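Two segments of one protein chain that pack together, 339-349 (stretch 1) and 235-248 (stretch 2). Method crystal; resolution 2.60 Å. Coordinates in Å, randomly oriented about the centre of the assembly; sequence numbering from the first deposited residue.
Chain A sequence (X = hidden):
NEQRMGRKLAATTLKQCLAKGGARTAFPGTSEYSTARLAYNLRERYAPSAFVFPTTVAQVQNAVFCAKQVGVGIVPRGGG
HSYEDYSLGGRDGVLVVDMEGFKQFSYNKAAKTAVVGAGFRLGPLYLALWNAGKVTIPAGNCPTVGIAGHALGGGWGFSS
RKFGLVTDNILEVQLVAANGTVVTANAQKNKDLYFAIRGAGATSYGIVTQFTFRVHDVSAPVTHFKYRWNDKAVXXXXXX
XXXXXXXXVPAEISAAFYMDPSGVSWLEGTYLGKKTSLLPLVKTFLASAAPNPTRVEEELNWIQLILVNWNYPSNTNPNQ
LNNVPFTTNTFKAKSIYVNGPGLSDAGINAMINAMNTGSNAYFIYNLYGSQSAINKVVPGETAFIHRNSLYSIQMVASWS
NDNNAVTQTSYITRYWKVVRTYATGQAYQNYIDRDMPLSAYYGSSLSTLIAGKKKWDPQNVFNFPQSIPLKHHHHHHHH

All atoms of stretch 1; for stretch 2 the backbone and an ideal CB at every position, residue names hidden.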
# COMPACT_ATOMS: atom_id res chain seq x y z
N ASN A 339 -6.77 -14.60 11.35
CA ASN A 339 -8.07 -15.11 10.91
C ASN A 339 -9.09 -15.00 12.03
O ASN A 339 -8.75 -14.91 13.22
CB ASN A 339 -7.95 -16.56 10.47
CG ASN A 339 -7.20 -16.73 9.18
OD1 ASN A 339 -7.05 -15.79 8.40
ND2 ASN A 339 -6.73 -17.94 8.94
N GLY A 340 -10.37 -14.99 11.64
CA GLY A 340 -11.45 -15.05 12.61
C GLY A 340 -11.30 -16.27 13.51
O GLY A 340 -10.87 -17.32 13.05
N PRO A 341 -11.64 -16.14 14.79
CA PRO A 341 -12.21 -14.96 15.44
C PRO A 341 -11.15 -14.05 16.02
O PRO A 341 -11.49 -13.17 16.81
CB PRO A 341 -13.06 -15.56 16.55
CG PRO A 341 -12.28 -16.77 16.97
CD PRO A 341 -11.57 -17.28 15.73
N GLY A 342 -9.89 -14.27 15.66
CA GLY A 342 -8.83 -13.40 16.11
C GLY A 342 -7.84 -14.07 17.03
O GLY A 342 -7.76 -15.31 17.10
N LEU A 343 -7.05 -13.27 17.73
CA LEU A 343 -6.14 -13.82 18.71
C LEU A 343 -6.91 -14.32 19.92
O LEU A 343 -7.85 -13.68 20.38
CB LEU A 343 -5.10 -12.77 19.12
CG LEU A 343 -4.23 -12.19 18.01
CD1 LEU A 343 -3.36 -11.06 18.54
CD2 LEU A 343 -3.38 -13.27 17.37
N SER A 344 -6.52 -15.49 20.41
CA SER A 344 -6.95 -15.96 21.72
C SER A 344 -6.64 -14.91 22.77
O SER A 344 -5.89 -13.97 22.51
CB SER A 344 -6.25 -17.28 22.07
OG SER A 344 -4.84 -17.09 22.23
N ASP A 345 -7.21 -15.05 23.97
CA ASP A 345 -6.87 -14.10 25.02
C ASP A 345 -5.39 -14.20 25.37
O ASP A 345 -4.72 -13.18 25.63
CB ASP A 345 -7.74 -14.31 26.26
CG ASP A 345 -9.18 -13.82 26.06
OD1 ASP A 345 -9.50 -13.16 25.04
OD2 ASP A 345 -10.02 -14.10 26.95
N ALA A 346 -4.85 -15.42 25.37
CA ALA A 346 -3.43 -15.60 25.63
C ALA A 346 -2.58 -14.90 24.57
O ALA A 346 -1.56 -14.28 24.89
CB ALA A 346 -3.10 -17.09 25.68
N GLY A 347 -3.00 -14.99 23.30
CA GLY A 347 -2.31 -14.29 22.24
C GLY A 347 -2.34 -12.78 22.39
O GLY A 347 -1.35 -12.10 22.11
N ILE A 348 -3.47 -12.22 22.83
CA ILE A 348 -3.55 -10.77 22.99
C ILE A 348 -2.57 -10.30 24.06
O ILE A 348 -1.88 -9.28 23.88
CB ILE A 348 -5.00 -10.33 23.31
CG1 ILE A 348 -5.93 -10.68 22.15
CG2 ILE A 348 -5.06 -8.83 23.58
CD1 ILE A 348 -7.37 -10.37 22.41
N ASN A 349 -2.46 -11.03 25.18
CA ASN A 349 -1.49 -10.66 26.21
C ASN A 349 -0.06 -10.83 25.73
O ASN A 349 0.81 -10.01 26.05
CB ASN A 349 -1.70 -11.48 27.47
CG ASN A 349 -2.92 -11.05 28.23
OD1 ASN A 349 -2.98 -9.95 28.79
ND2 ASN A 349 -3.92 -11.92 28.26
N UNK A 235 -5.29 -1.66 27.41
CA UNK A 235 -4.94 -2.14 26.07
C UNK A 235 -5.58 -3.50 25.78
O UNK A 235 -6.11 -3.72 24.68
CB UNK A 235 -3.42 -2.24 25.92
N UNK A 236 -5.50 -4.43 26.72
CA UNK A 236 -6.12 -5.73 26.51
C UNK A 236 -7.62 -5.58 26.30
O UNK A 236 -8.20 -6.14 25.35
CB UNK A 236 -5.84 -6.66 27.69
N UNK A 237 -8.27 -4.83 27.19
CA UNK A 237 -9.72 -4.66 27.11
C UNK A 237 -10.12 -4.03 25.79
O UNK A 237 -11.05 -4.50 25.12
CB UNK A 237 -10.23 -3.81 28.27
N UNK A 238 -9.41 -2.97 25.37
CA UNK A 238 -9.79 -2.30 24.13
C UNK A 238 -9.56 -3.20 22.92
O UNK A 238 -10.42 -3.29 22.04
CB UNK A 238 -9.01 -1.00 23.97
N UNK A 239 -8.42 -3.89 22.87
CA UNK A 239 -8.16 -4.75 21.71
C UNK A 239 -9.15 -5.90 21.64
O UNK A 239 -9.65 -6.22 20.56
CB UNK A 239 -6.73 -5.30 21.76
N UNK A 240 -9.43 -6.55 22.78
CA UNK A 240 -10.41 -7.63 22.78
C UNK A 240 -11.77 -7.15 22.29
O UNK A 240 -12.44 -7.83 21.51
CB UNK A 240 -10.54 -8.23 24.18
N UNK A 241 -12.19 -5.96 22.73
CA UNK A 241 -13.47 -5.42 22.29
C UNK A 241 -13.46 -5.11 20.80
O UNK A 241 -14.47 -5.30 20.12
CB UNK A 241 -13.82 -4.16 23.08
N UNK A 242 -12.32 -4.63 20.28
CA UNK A 242 -12.18 -4.43 18.84
C UNK A 242 -12.38 -5.74 18.08
O UNK A 242 -13.12 -5.79 17.09
CB UNK A 242 -10.81 -3.84 18.52
N UNK A 243 -11.73 -6.82 18.53
CA UNK A 243 -11.86 -8.13 17.89
C UNK A 243 -13.30 -8.63 17.90
O UNK A 243 -13.81 -9.10 16.88
CB UNK A 243 -10.96 -9.15 18.59
N UNK A 244 -13.96 -8.58 19.06
CA UNK A 244 -15.34 -9.03 19.15
C UNK A 244 -16.23 -8.23 18.23
O UNK A 244 -17.02 -8.79 17.46
CB UNK A 244 -15.85 -8.93 20.59
N UNK A 245 -16.11 -6.90 18.29
CA UNK A 245 -16.90 -6.01 17.45
C UNK A 245 -16.61 -6.24 15.97
O UNK A 245 -17.53 -6.24 15.13
CB UNK A 245 -16.62 -4.55 17.82
N UNK A 246 -15.32 -6.42 15.63
CA UNK A 246 -14.91 -6.51 14.23
C UNK A 246 -15.53 -7.67 13.48
O UNK A 246 -15.77 -7.57 12.28
CB UNK A 246 -13.39 -6.62 14.15
N UNK A 247 -15.80 -8.77 14.19
CA UNK A 247 -16.42 -9.94 13.57
C UNK A 247 -17.76 -9.64 12.91
O UNK A 247 -18.19 -10.42 12.05
CB UNK A 247 -16.61 -11.04 14.62
N UNK A 248 -18.44 -8.54 13.27
CA UNK A 248 -19.81 -8.31 12.82
C UNK A 248 -20.03 -6.93 12.20
O UNK A 248 -21.17 -6.47 12.12
CB UNK A 248 -20.77 -8.49 14.00

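Stretch 2 is helical over most of its length, and its N-to-C direction lies at 131° to that of the short helix 345-349. Because a helix turns once in 3.6 residues, its contacts recur every three or four positions.

Position 235 points its CB sideways with nothing of stretch 1 within 5.5 Å; the contact sets no preference, and the residue is Leu235.

At 236 the CB also points sideways, 4.5 Å from Asn349 OD1 and 4.7 Å from Ile348 CG2. A long side chain, aliphatic or aromatic, could reach back over the first helical turn. It is Phe236, chi1 t, whose CD2 lies 3.5 Å from Ile348 CG2, while the ring edge meets the backbone of Asp345, CE2 to O at 3.5 Å.

Positions 237 and 238 find nothing within reach; they hold Lys237 and Asn238.

Position 239 points toward stretch 1, its CB 4.3 Å from Ile348 CG2, with Leu343 further along. The surroundings are apolar, so Leu, Met or an aromatic would suit. Phe239 presents its edge to Ile348, CD2 to CD1 at 3.8 Å, and its CE2 reaches Leu343 CD1 at 4.2 Å.

At 240 the CB is sideways, 4.2 Å from Ile348 CD1 and 5.1 Å from the carboxylate oxygen Asp345 OD1. A long base, Lys or Arg, could cover the isoleucine and meet the charge. Lys240 does so: its chain, extended to CE, turns at the last bond (chi4 p) into a salt bridge, NZ to Asp345 OD1 at 3.1 Å.

Positions 241 and 242, out of reach, hold Ser241 and Phe242.

Position 243 points toward the loop, its CB 4.4 Å from Pro341 O. Leu343 offers both a backbone N-H and a carbonyl, so a side chain that both donates and accepts is favoured, and an amide of Gln length fits well. Gln243 takes both: Leu343 N donates to its OE1 at 2.6 Å, and its NE2 donates to Leu343 O at 3.1 Å. The close fit depends on Gly342, where a CB would stand 2.3 Å from Gln243 OE1. Together, 236, 239, 240 and 243 form the hole that receives Ile348.

Position 244 points away and holds Ser244; 245, out of reach, holds Trp245. At 246 a CB would be crowded by Phe242 O at 3.1 Å, which favours the deposited Gly246.

Position 247 points toward stretch 1, but no atom of stretch 1 lies within 5.5 Å of its CB; a medium or long apolar side chain could bridge the gap. Leu247 does, CD1 to Pro341 CB at 3.8 Å. Position 248, out of reach, is Asn248.

Stretch 2 (235-248) LFKNFKSFQSWGLN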
# COMPACT_ATOMS: atom_id res chain seq x y z
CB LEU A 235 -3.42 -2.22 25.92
CG LEU A 235 -2.68 -0.90 25.89
CD1 LEU A 235 -1.18 -1.13 25.92
CD2 LEU A 235 -3.09 -0.08 24.67
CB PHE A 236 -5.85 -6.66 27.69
CG PHE A 236 -6.49 -8.01 27.54
CD1 PHE A 236 -7.80 -8.22 27.95
CD2 PHE A 236 -5.79 -9.05 26.96
CE1 PHE A 236 -8.40 -9.45 27.78
CE2 PHE A 236 -6.39 -10.29 26.80
CZ PHE A 236 -7.69 -10.49 27.21
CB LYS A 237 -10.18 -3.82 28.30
CG LYS A 237 -11.68 -3.87 28.58
CD LYS A 237 -12.05 -2.97 29.75
CE LYS A 237 -13.57 -2.87 29.90
NZ LYS A 237 -14.17 -4.19 30.24
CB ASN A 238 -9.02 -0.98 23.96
CG ASN A 238 -9.33 0.02 25.05
OD1 ASN A 238 -10.21 -0.19 25.88
ND2 ASN A 238 -8.60 1.13 25.06
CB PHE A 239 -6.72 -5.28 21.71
CG PHE A 239 -6.38 -5.97 20.43
CD1 PHE A 239 -6.06 -5.23 19.30
CD2 PHE A 239 -6.47 -7.35 20.31
CE1 PHE A 239 -5.80 -5.83 18.10
CE2 PHE A 239 -6.21 -7.97 19.09
CZ PHE A 239 -5.87 -7.21 17.99
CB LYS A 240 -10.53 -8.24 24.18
CG LYS A 240 -11.37 -9.50 24.24
CD LYS A 240 -11.19 -10.17 25.60
CE LYS A 240 -12.18 -11.31 25.81
NZ LYS A 240 -12.34 -12.03 24.53
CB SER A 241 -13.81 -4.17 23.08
OG SER A 241 -15.04 -3.67 22.62
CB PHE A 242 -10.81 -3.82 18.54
CG PHE A 242 -10.39 -3.91 17.09
CD1 PHE A 242 -11.06 -3.20 16.10
CD2 PHE A 242 -9.29 -4.69 16.73
CE1 PHE A 242 -10.67 -3.28 14.77
CE2 PHE A 242 -8.88 -4.78 15.41
CZ PHE A 242 -9.57 -4.07 14.41
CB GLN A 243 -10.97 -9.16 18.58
CG GLN A 243 -9.55 -9.19 18.09
CD GLN A 243 -8.85 -10.48 18.45
OE1 GLN A 243 -7.85 -10.85 17.84
NE2 GLN A 243 -9.37 -11.18 19.46
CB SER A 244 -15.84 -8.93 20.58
OG SER A 244 -14.93 -9.55 21.46
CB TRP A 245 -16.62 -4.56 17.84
CG TRP A 245 -17.18 -3.51 16.89
CD1 TRP A 245 -18.46 -3.07 16.83
CD2 TRP A 245 -16.45 -2.77 15.89
NE1 TRP A 245 -18.59 -2.11 15.85
CE2 TRP A 245 -17.37 -1.90 15.26
CE3 TRP A 245 -15.11 -2.75 15.47
CZ2 TRP A 245 -17.00 -1.02 14.24
CZ3 TRP A 245 -14.75 -1.87 14.45
CH2 TRP A 245 -15.69 -1.03 13.85
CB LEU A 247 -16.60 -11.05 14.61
CG LEU A 247 -15.30 -11.78 14.94
CD1 LEU A 247 -15.35 -12.51 16.27
CD2 LEU A 247 -14.96 -12.74 13.81
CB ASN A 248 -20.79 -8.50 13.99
CG ASN A 248 -20.79 -9.92 14.51
OD1 ASN A 248 -20.35 -10.18 15.63
ND2 ASN A 248 -21.26 -10.85 13.69
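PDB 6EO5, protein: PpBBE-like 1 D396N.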